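Local coordinates for protein tyrosine--tRNA ligase, mitochondrial (Emericella nidulans, PDB 5IHX) that probably attaches tyrosine to mitochondrial tRNA(Tyr) at the expense of ATP, as a class I aminoacyl-tRNA synthetase, at residues Glu42-Ile47 with Leu90-Val95; Thr307-Leu312 with Lys370-Ala375. One frame throughout, in Å; residues are numbered along the deposited sequence.

This C-terminally truncated form holds the catalytic nucleotide-binding core and the helices after it. Contact 1 is buried, its centre about 10 Å from that of the chain, where the end of helix 37-44 meets helix 84-95 of the core. Contact 2, its centre about 24 Å from that of the chain, is partly buried between the starts of helices 309-317 and 370-383. The two share no helix; their nearest atoms are about 15 Å apart, and both segments of contact 1 precede those of contact 2 in the sequence. An indole packed by a leucine and a guanidinium, with no hydrogen bond between the segments, holds contact 1; a single hydroxyl-carboxylate hydrogen bond joins the helices of contact 2.

Contact 1: Glu42-Ile47 with Leu90-Val95; sequences EERGLI and LAWGYV
Trp-92 brings the CZ2 corner of its indole over one face of the Arg-44 guanidinium, 3.7 Å above the plane near its centre. The two planes are tilted by 52°, so the groups overlap without lying flat on each other; Trp-92 CZ2 comes 3.8 Å from Arg-44 NE. The arginine chain bends at both chi2 and chi3 (-58° and -55°), and this folding keeps the guanidinium beside the indole while its N-H groups turn to the carbonyls of Lys-329 and Leu-334. Arginine suits this buried place because its flat head can pack against a ring and still spend its donors on backbone oxygens.

Leu-46 serves the pyrrole side of the same indole: its methyl CD1 approaches Trp-92 CD1 to 3.6 Å. The broad indole offers buried surface to guanidinium and methyl alike, and leucine's branched end reaches it without bringing a polar atom. Between the two gripping residues stands Gly-45, whose positive phi, readily adopted by glycine, makes it the C-prime residue of a Schellman motif closing helix 37-44.

His-40, edge-to-face, and Phe-333 add aromatic neighbours to Trp-92. Trp-92 reaches from helix 84-95 to the end of helix 37-44, Ile-336 and Ile-339 of helix 336-348 meet Arg-44, and Leu-90 packs on Ile-68 and Ala-70 of strand 68-72 in the central, mostly parallel sheet.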
loop_
_atom_site.group_PDB
_atom_site.type_symbol
_atom_site.label_atom_id
_atom_site.label_comp_id
_atom_site.label_asym_id
_atom_site.label_seq_id
_atom_site.Cartn_x
_atom_site.Cartn_y
_atom_site.Cartn_z
ATOM N N GLU A 42 -30.290 22.055 -3.965
ATOM C CA GLU A 42 -31.065 21.694 -5.144
ATOM C C GLU A 42 -31.591 22.948 -5.832
ATOM O O GLU A 42 -31.603 23.044 -7.059
ATOM C CB GLU A 42 -32.219 20.769 -4.756
ATOM C CG GLU A 42 -31.777 19.336 -4.489
ATOM C CD GLU A 42 -32.829 18.515 -3.768
ATOM O OE1 GLU A 42 -32.822 17.275 -3.915
ATOM O OE2 GLU A 42 -33.653 19.106 -3.038
ATOM N N GLU A 43 -32.026 23.913 -5.029
ATOM C CA GLU A 43 -32.493 25.188 -5.554
ATOM C C GLU A 43 -31.362 25.951 -6.246
ATOM O O GLU A 43 -31.597 26.665 -7.221
ATOM C CB GLU A 43 -33.107 26.032 -4.436
ATOM C CG GLU A 43 -33.857 27.258 -4.929
ATOM C CD GLU A 43 -34.587 27.989 -3.816
ATOM O OE1 GLU A 43 -34.137 27.913 -2.655
ATOM O OE2 GLU A 43 -35.616 28.637 -4.104
ATOM N N ARG A 44 -30.138 25.809 -5.737
ATOM C CA ARG A 44 -28.987 26.462 -6.355
ATOM C C ARG A 44 -28.516 25.678 -7.584
ATOM O O ARG A 44 -27.709 26.170 -8.373
ATOM C CB ARG A 44 -27.826 26.609 -5.369
ATOM C CG ARG A 44 -28.189 27.316 -4.068
ATOM C CD ARG A 44 -28.745 28.725 -4.230
ATOM N NE ARG A 44 -27.909 29.653 -4.983
ATOM C CZ ARG A 44 -28.104 30.970 -4.993
ATOM N NH1 ARG A 44 -29.093 31.497 -4.281
ATOM N NH2 ARG A 44 -27.313 31.764 -5.700
ATOM N N GLY A 45 -28.998 24.446 -7.727
ATOM C CA GLY A 45 -28.606 23.591 -8.836
ATOM C C GLY A 45 -27.210 23.016 -8.662
ATOM O O GLY A 45 -26.516 22.740 -9.641
ATOM N N LEU A 46 -26.804 22.821 -7.411
ATOM C CA LEU A 46 -25.446 22.384 -7.100
ATOM C C LEU A 46 -25.304 20.874 -6.897
ATOM O O LEU A 46 -24.184 20.374 -6.790
ATOM C CB LEU A 46 -24.945 23.117 -5.853
ATOM C CG LEU A 46 -24.506 24.568 -6.069
ATOM C CD1 LEU A 46 -24.247 25.258 -4.737
ATOM C CD2 LEU A 46 -23.263 24.637 -6.953
ATOM N N ILE A 47 -26.420 20.150 -6.841
ATOM C CA ILE A 47 -26.369 18.690 -6.724
ATOM C C ILE A 47 -26.642 18.021 -8.068
ATOM O O ILE A 47 -27.691 18.236 -8.673
ATOM C CB ILE A 47 -27.383 18.160 -5.690
ATOM C CG1 ILE A 47 -27.151 18.831 -4.334
ATOM C CG2 ILE A 47 -27.281 16.634 -5.586
ATOM C CD1 ILE A 47 -28.043 18.323 -3.217
ATOM N N LEU A 90 -19.244 23.906 -0.094
ATOM C CA LEU A 90 -18.646 24.099 1.223
ATOM C C LEU A 90 -18.846 25.534 1.706
ATOM O O LEU A 90 -19.027 25.776 2.899
ATOM C CB LEU A 90 -17.151 23.761 1.207
ATOM C CG LEU A 90 -16.735 22.319 0.907
ATOM C CD1 LEU A 90 -15.231 22.166 1.094
ATOM C CD2 LEU A 90 -17.490 21.314 1.768
ATOM N N ALA A 91 -18.813 26.482 0.775
ATOM C CA ALA A 91 -19.057 27.879 1.105
ATOM C C ALA A 91 -20.450 28.036 1.701
ATOM O O ALA A 91 -20.629 28.683 2.733
ATOM C CB ALA A 91 -18.902 28.757 -0.125
ATOM N N TRP A 92 -21.436 27.436 1.045
ATOM C CA TRP A 92 -22.801 27.446 1.553
ATOM C C TRP A 92 -22.868 26.767 2.914
ATOM O O TRP A 92 -23.488 27.282 3.846
ATOM C CB TRP A 92 -23.747 26.757 0.572
ATOM C CG TRP A 92 -24.212 27.646 -0.534
ATOM C CD1 TRP A 92 -24.007 27.472 -1.871
ATOM C CD2 TRP A 92 -24.964 28.858 -0.399
ATOM N NE1 TRP A 92 -24.592 28.495 -2.577
ATOM C CE2 TRP A 92 -25.188 29.358 -1.694
ATOM C CE3 TRP A 92 -25.480 29.561 0.694
ATOM C CZ2 TRP A 92 -25.898 30.533 -1.929
ATOM C CZ3 TRP A 92 -26.185 30.727 0.461
ATOM C CH2 TRP A 92 -26.386 31.202 -0.840
ATOM N N GLY A 93 -22.241 25.599 3.011
ATOM C CA GLY A 93 -22.185 24.864 4.261
ATOM C C GLY A 93 -21.642 25.714 5.393
ATOM O O GLY A 93 -22.205 25.736 6.487
ATOM N N TYR A 94 -20.557 26.433 5.121
ATOM C CA TYR A 94 -19.920 27.270 6.131
ATOM C C TYR A 94 -20.882 28.328 6.666
ATOM O O TYR A 94 -21.068 28.446 7.876
ATOM C CB TYR A 94 -18.669 27.945 5.562
ATOM C CG TYR A 94 -17.968 28.863 6.540
ATOM C CD1 TYR A 94 -17.437 28.373 7.727
ATOM C CD2 TYR A 94 -17.836 30.222 6.277
ATOM C CE1 TYR A 94 -16.791 29.211 8.626
ATOM C CE2 TYR A 94 -17.195 31.067 7.166
ATOM C CZ TYR A 94 -16.676 30.557 8.339
ATOM O OH TYR A 94 -16.040 31.397 9.224
ATOM N N VAL A 95 -21.497 29.092 5.767
ATOM C CA VAL A 95 -22.384 30.173 6.187
ATOM C C VAL A 95 -23.708 29.631 6.729
ATOM O O VAL A 95 -24.478 30.368 7.346
ATOM C CB VAL A 95 -22.660 31.173 5.033
ATOM C CG1 VAL A 95 -21.352 31.770 4.530
ATOM C CG2 VAL A 95 -23.421 30.512 3.890
#

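Contact 2: Thr307-Leu312 with Lys370-Ala375; sequences TSTFEL and KDEADA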
loop_
_atom_site.group_PDB
_atom_site.type_symbol
_atom_site.label_atom_id
_atom_site.label_comp_id
_atom_site.label_asym_id
_atom_site.label_seq_id
_atom_site.Cartn_x
_atom_site.Cartn_y
_atom_site.Cartn_z
ATOM N N THR A 307 -4.190 34.222 -14.148
ATOM C CA THR A 307 -5.332 34.754 -14.882
ATOM C C THR A 307 -5.750 36.069 -14.235
ATOM O O THR A 307 -6.234 36.087 -13.105
ATOM C CB THR A 307 -6.525 33.767 -14.898
ATOM O OG1 THR A 307 -6.167 32.584 -15.620
ATOM C CG2 THR A 307 -7.756 34.398 -15.547
ATOM N N SER A 308 -5.554 37.168 -14.957
ATOM C CA SER A 308 -5.860 38.491 -14.425
ATOM C C SER A 308 -7.331 38.600 -14.051
ATOM O O SER A 308 -8.174 37.874 -14.576
ATOM C CB SER A 308 -5.505 39.581 -15.435
ATOM O OG SER A 308 -6.439 39.599 -16.498
ATOM N N THR A 309 -7.624 39.515 -13.136
ATOM C CA THR A 309 -8.990 39.754 -12.695
ATOM C C THR A 309 -9.867 40.189 -13.867
ATOM O O THR A 309 -11.046 39.846 -13.935
ATOM C CB THR A 309 -9.031 40.830 -11.600
ATOM O OG1 THR A 309 -8.465 42.049 -12.102
ATOM C CG2 THR A 309 -8.243 40.378 -10.381
ATOM N N PHE A 310 -9.274 40.937 -14.790
ATOM C CA PHE A 310 -9.984 41.427 -15.961
ATOM C C PHE A 310 -10.428 40.262 -16.839
ATOM O O PHE A 310 -11.555 40.222 -17.334
ATOM C CB PHE A 310 -9.089 42.382 -16.758
ATOM C CG PHE A 310 -9.772 43.018 -17.933
ATOM C CD1 PHE A 310 -9.551 42.549 -19.218
ATOM C CD2 PHE A 310 -10.648 44.076 -17.753
ATOM C CE1 PHE A 310 -10.181 43.132 -20.302
ATOM C CE2 PHE A 310 -11.281 44.663 -18.834
ATOM C CZ PHE A 310 -11.048 44.190 -20.108
ATOM N N GLU A 311 -9.520 39.313 -17.026
ATOM C CA GLU A 311 -9.769 38.136 -17.848
ATOM C C GLU A 311 -10.735 37.146 -17.201
ATOM O O GLU A 311 -11.490 36.465 -17.894
ATOM C CB GLU A 311 -8.439 37.465 -18.157
ATOM C CG GLU A 311 -7.640 38.223 -19.195
ATOM C CD GLU A 311 -6.140 38.059 -19.034
ATOM O OE1 GLU A 311 -5.670 38.074 -17.879
ATOM O OE2 GLU A 311 -5.436 37.880 -20.050
ATOM N N LEU A 312 -10.720 37.072 -15.875
ATOM C CA LEU A 312 -11.674 36.233 -15.163
ATOM C C LEU A 312 -13.057 36.832 -15.359
ATOM O O LEU A 312 -14.046 36.121 -15.542
ATOM C CB LEU A 312 -11.328 36.137 -13.675
ATOM C CG LEU A 312 -12.137 35.182 -12.783
ATOM C CD1 LEU A 312 -12.662 33.971 -13.541
ATOM C CD2 LEU A 312 -11.297 34.713 -11.610
ATOM N N LYS A 370 -13.888 43.233 -3.585
ATOM C CA LYS A 370 -14.761 44.261 -4.144
ATOM C C LYS A 370 -14.014 45.256 -5.038
ATOM O O LYS A 370 -14.491 45.595 -6.122
ATOM C CB LYS A 370 -15.472 45.011 -3.016
ATOM C CG LYS A 370 -16.468 46.058 -3.495
ATOM C CD LYS A 370 -17.097 46.803 -2.328
ATOM C CE LYS A 370 -18.145 47.797 -2.805
ATOM N NZ LYS A 370 -17.563 48.830 -3.708
ATOM N N ASP A 371 -12.862 45.734 -4.577
ATOM C CA ASP A 371 -12.085 46.719 -5.330
ATOM C C ASP A 371 -11.720 46.212 -6.722
ATOM O O ASP A 371 -11.788 46.957 -7.700
ATOM C CB ASP A 371 -10.808 47.095 -4.573
ATOM C CG ASP A 371 -11.088 47.899 -3.319
ATOM O OD1 ASP A 371 -12.093 48.642 -3.296
ATOM O OD2 ASP A 371 -10.298 47.791 -2.357
ATOM N N GLU A 372 -11.331 44.944 -6.809
ATOM C CA GLU A 372 -11.028 44.335 -8.098
ATOM C C GLU A 372 -12.284 44.236 -8.953
ATOM O O GLU A 372 -12.245 44.493 -10.152
ATOM C CB GLU A 372 -10.402 42.955 -7.913
ATOM C CG GLU A 372 -8.980 43.007 -7.387
ATOM C CD GLU A 372 -7.993 43.450 -8.448
ATOM O OE1 GLU A 372 -6.799 43.612 -8.119
ATOM O OE2 GLU A 372 -8.416 43.650 -9.607
ATOM N N ALA A 373 -13.399 43.873 -8.325
ATOM C CA ALA A 373 -14.662 43.724 -9.037
ATOM C C ALA A 373 -15.113 45.062 -9.617
ATOM O O ALA A 373 -15.545 45.134 -10.769
ATOM C CB ALA A 373 -15.729 43.156 -8.113
ATOM N N ASP A 374 -15.014 46.119 -8.818
ATOM C CA ASP A 374 -15.368 47.457 -9.283
ATOM C C ASP A 374 -14.493 47.887 -10.456
ATOM O O ASP A 374 -14.998 48.356 -11.473
ATOM C CB ASP A 374 -15.243 48.477 -8.147
ATOM C CG ASP A 374 -16.315 48.306 -7.084
ATOM O OD1 ASP A 374 -17.410 47.805 -7.412
ATOM O OD2 ASP A 374 -16.061 48.680 -5.921
ATOM N N ALA A 375 -13.183 47.707 -10.319
ATOM C CA ALA A 375 -12.242 48.157 -11.338
ATOM C C ALA A 375 -12.475 47.482 -12.689
ATOM O O ALA A 375 -12.584 48.159 -13.712
ATOM C CB ALA A 375 -10.813 47.914 -10.874
#
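Thr-309 and Glu-372 make the polar link between the two helices: the hydroxyl OG1 of Thr-309 donates to Glu-372 OE2 at 3.0 Å. The donor approaches from above the carboxylate, 45° out of its plane. With chi1 at 59°, the threonine places OG1 between its own backbone N and carbonyl carbon and leaves the methyl beside the N, so both branches can face the glutamate. The glutamate answers with a bend at chi2 (-74°) that carries its acid group across to the threonine. Its other oxygen, OE1, has a long, weak ion pair with Lys-304.

Van der Waals contact accompanies this bond. The threonine methyl lies alongside the carboxylate, with Thr-309 CG2 3.4 Å from Glu-372 OE2, and one beta-branched residue thus gives both a donor and a filling methyl. Thr-309 and Leu-312 also touch His-368 of helix 354-368.

Both segments belong to the helical part of the class I synthetase that follows the last strand of the sheet, 277-280. Ser-308 is the N-cap of helix 309-317. Serine suits the position because its short side chain can accept from a backbone N-H that the first turn leaves without a helical partner, here Glu-311 N. Glu-311 would complete a capping box but is poorly ordered, which leaves that half doubtful.

Charge pairing within helix 370-383 lies apart from the threonine bond. Lys-370 NZ reaches Asp-374 OD2 at 2.7 Å, an i to i+4 salt bridge that uses the syn lone pair of the carboxylate, while Tyr-361 OH is hydrogen-bonded to Asp-374 OD1.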